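Local coordinates for putative sugar ABC transporter, substrate-binding protein (PDB 4WZZ) that binds L-rhamnose in the crystal and probably serves as the sugar-binding component of an ABC transporter, at residues Asn213-Tyr218 and Ala236-Ile241. Sequence-based numbering, arbitrary orientation.
Sequences NLIGVY and AADPNI
Ile215, in an edge strand, 212-219, of a four-stranded parallel sheet, makes a small van der Waals contact at the surface with Ile241 and Asp238, just past the C-terminal end of helix 224-237. With chi1 at 71°, CG1 is flanked by both backbone neighbours of CA, and the extended chain beyond it carries CD1 across to Ile241, whose own CD1 is 4.2 Å away. The same CD1 packs 3.8 Å from Asp238 CB. In the modelled conformer of Asp238, whose carboxylate has a second position, OD2 lies 3.7 Å from the CG2 methyl of Ile215. At the other end of the contact Tyr218 reaches over with its hydroxyl alone, OH standing 3.4 Å from the methyl CB of Ala237 in the last turn of the helix.

The segment after the helix, which Ile215 meets, forms a type I beta turn from Asp238 to Ile241, closed by a backbone bond from Ile241 N to Asp238 O. The modelled conformer of Asp238 adds an Asx turn: its OD1 accepts from Asn240 N at 3.2 Å, the donor standing well above the carboxylate plane. In this conformer OD2 lies near the like-charged Asp180.

Strand 212-219, helix 224-237 and strand 243-246 form a beta-alpha-beta crossover in one of the two lobes of the periplasmic binding protein fold. Strand 179-185 lies between the two parallel strands, its Ala182 touching both Ile215 and Ile241, while Ile234 of the helix meets Tyr218 and Ile241.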
ATOM      1  N   ASN A 213     -11.502   6.863  20.927  1.00 16.22           N
ATOM      2  CA  ASN A 213     -10.258   7.460  21.388  1.00 12.96           C
ATOM      3  C   ASN A 213      -9.071   6.715  20.799  1.00 14.48           C
ATOM      4  O   ASN A 213      -8.862   5.540  21.087  1.00 14.21           O
ATOM      5  CB  ASN A 213     -10.193   7.446  22.903  1.00 16.57           C
ATOM      6  CG  ASN A 213      -8.902   8.058  23.433  1.00 27.39           C
ATOM      7  OD1 ASN A 213      -8.599   9.234  23.180  1.00 28.63           O
ATOM      8  ND2 ASN A 213      -8.132   7.267  24.163  1.00 28.38           N
ATOM      9  N   LEU A 214      -8.299   7.407  19.969  1.00 14.91           N
ATOM     10  CA  LEU A 214      -7.079   6.858  19.395  1.00 11.71           C
ATOM     11  C   LEU A 214      -5.963   6.939  20.428  1.00 15.95           C
ATOM     12  O   LEU A 214      -5.563   8.040  20.838  1.00 15.99           O
ATOM     13  CB  LEU A 214      -6.692   7.629  18.131  1.00 14.41           C
ATOM     14  CG  LEU A 214      -5.352   7.217  17.522  1.00 12.91           C
ATOM     15  CD1 LEU A 214      -5.260   5.701  17.214  1.00 10.53           C
ATOM     16  CD2 LEU A 214      -5.090   8.022  16.265  1.00 14.40           C
ATOM     17  N   ILE A 215      -5.475   5.788  20.881  1.00 10.74           N
ATOM     18  CA  ILE A 215      -4.449   5.772  21.929  1.00 13.67           C
ATOM     19  C   ILE A 215      -3.065   6.057  21.396  1.00 21.68           C
ATOM     20  O   ILE A 215      -2.204   6.508  22.138  1.00 23.34           O
ATOM     21  CB  ILE A 215      -4.446   4.467  22.742  1.00 23.21           C
ATOM     22  CG1 ILE A 215      -3.920   3.304  21.921  1.00 27.74           C
ATOM     23  CG2 ILE A 215      -5.831   4.180  23.271  1.00 26.87           C
ATOM     24  CD1 ILE A 215      -3.900   1.992  22.700  1.00 28.42           C
ATOM     25  N   GLY A 216      -2.847   5.794  20.116  1.00 16.13           N
ATOM     26  CA  GLY A 216      -1.577   6.081  19.506  1.00 17.14           C
ATOM     27  C   GLY A 216      -1.245   5.181  18.350  1.00 17.99           C
ATOM     28  O   GLY A 216      -2.032   4.295  17.989  1.00 12.92           O
ATOM     29  N   VAL A 217      -0.069   5.429  17.788  1.00 14.32           N
ATOM     30  CA  VAL A 217       0.428   4.722  16.621  1.00 10.32           C
ATOM     31  C   VAL A 217       1.669   3.930  16.994  1.00 13.37           C
ATOM     32  O   VAL A 217       2.641   4.487  17.555  1.00 15.01           O
ATOM     33  CB  VAL A 217       0.788   5.690  15.477  1.00 13.86           C
ATOM     34  CG1 VAL A 217       1.272   4.899  14.255  1.00 15.99           C
ATOM     35  CG2 VAL A 217      -0.405   6.572  15.132  1.00 17.30           C
ATOM     36  N   TYR A 218       1.637   2.644  16.662  1.00 10.98           N
ATOM     37  CA  TYR A 218       2.740   1.715  16.893  1.00 11.22           C
ATOM     38  C   TYR A 218       3.315   1.262  15.558  1.00 14.63           C
ATOM     39  O   TYR A 218       2.595   1.208  14.574  1.00 14.84           O
ATOM     40  CB  TYR A 218       2.260   0.493  17.677  1.00 13.31           C
ATOM     41  CG  TYR A 218       1.790   0.805  19.091  1.00 14.22           C
ATOM     42  CD1 TYR A 218       0.613   1.510  19.313  1.00 13.46           C
ATOM     43  CD2 TYR A 218       2.518   0.386  20.196  1.00 20.49           C
ATOM     44  CE1 TYR A 218       0.170   1.792  20.599  1.00 15.59           C
ATOM     45  CE2 TYR A 218       2.088   0.665  21.484  1.00 17.77           C
ATOM     46  CZ  TYR A 218       0.927   1.373  21.679  1.00 22.27           C
ATOM     47  OH  TYR A 218       0.511   1.638  22.961  1.00 23.71           O
ATOM     48  N   ALA A 236      -0.733  -4.648  26.133  1.00 13.13           N
ATOM     49  CA  ALA A 236      -0.219  -4.394  27.473  1.00 14.07           C
ATOM     50  C   ALA A 236      -0.498  -2.940  27.879  1.00 15.73           C
ATOM     51  O   ALA A 236      -0.767  -2.636  29.047  1.00 18.00           O
ATOM     52  CB  ALA A 236       1.260  -4.666  27.501  1.00 17.77           C
ATOM     53  N   ALA A 237      -0.407  -2.031  26.914  1.00 16.81           N
ATOM     54  CA  ALA A 237      -0.572  -0.614  27.188  1.00 18.54           C
ATOM     55  C   ALA A 237      -2.031  -0.275  27.453  1.00 20.27           C
ATOM     56  O   ALA A 237      -2.348   0.596  28.257  1.00 20.59           O
ATOM     57  CB  ALA A 237      -0.044   0.216  26.021  1.00 24.21           C
ATOM     58  N   ASP A 238      -2.929  -0.958  26.766  0.57 18.38           N
ATOM     59  CA  ASP A 238      -4.353  -0.722  26.962  0.57 17.97           C
ATOM     60  C   ASP A 238      -5.105  -2.019  26.726  0.57 17.89           C
ATOM     61  O   ASP A 238      -5.524  -2.313  25.619  0.57 15.32           O
ATOM     62  CB  ASP A 238      -4.871   0.394  26.052  0.57 22.87           C
ATOM     63  CG  ASP A 238      -6.353   0.695  26.271  0.57 23.89           C
ATOM     64  OD1 ASP A 238      -6.905   0.343  27.338  0.57 18.90           O
ATOM     65  OD2 ASP A 238      -6.967   1.288  25.361  0.57 29.27           O
ATOM     66  N   PRO A 239      -5.258  -2.813  27.792  1.00 18.02           N
ATOM     67  CA  PRO A 239      -5.987  -4.082  27.724  1.00 13.88           C
ATOM     68  C   PRO A 239      -7.455  -3.871  27.363  1.00 16.00           C
ATOM     69  O   PRO A 239      -8.065  -4.826  26.869  1.00 19.56           O
ATOM     70  CB  PRO A 239      -5.884  -4.634  29.144  1.00 18.36           C
ATOM     71  CG  PRO A 239      -4.805  -3.886  29.795  1.00 19.72           C
ATOM     72  CD  PRO A 239      -4.623  -2.592  29.098  1.00 21.46           C
ATOM     73  N   ASN A 240      -8.004  -2.671  27.609  1.00 19.03           N
ATOM     74  CA  ASN A 240      -9.423  -2.432  27.319  1.00 19.57           C
ATOM     75  C   ASN A 240      -9.646  -1.944  25.915  1.00 15.82           C
ATOM     76  O   ASN A 240     -10.749  -1.497  25.590  1.00 17.80           O
ATOM     77  CB  ASN A 240     -10.043  -1.409  28.267  1.00 19.92           C
ATOM     78  CG  ASN A 240     -11.571  -1.521  28.322  1.00 25.22           C
ATOM     79  OD1 ASN A 240     -12.147  -2.601  28.131  1.00 32.28           O
ATOM     80  ND2 ASN A 240     -12.225  -0.408  28.586  1.00 31.63           N
ATOM     81  N   ILE A 241      -8.607  -2.018  25.091  1.00 13.79           N
ATOM     82  CA  ILE A 241      -8.727  -1.611  23.697  1.00 12.75           C
ATOM     83  C   ILE A 241      -9.833  -2.392  22.986  1.00 13.76           C
ATOM     84  O   ILE A 241     -10.018  -3.600  23.214  1.00 15.47           O
ATOM     85  CB  ILE A 241      -7.366  -1.781  22.975  1.00 13.39           C
ATOM     86  CG1 ILE A 241      -7.426  -1.170  21.586  1.00 16.36           C
ATOM     87  CG2 ILE A 241      -6.965  -3.240  22.868  1.00 15.06           C
ATOM     88  CD1 ILE A 241      -6.074  -1.103  20.938  1.00 18.34           C
TER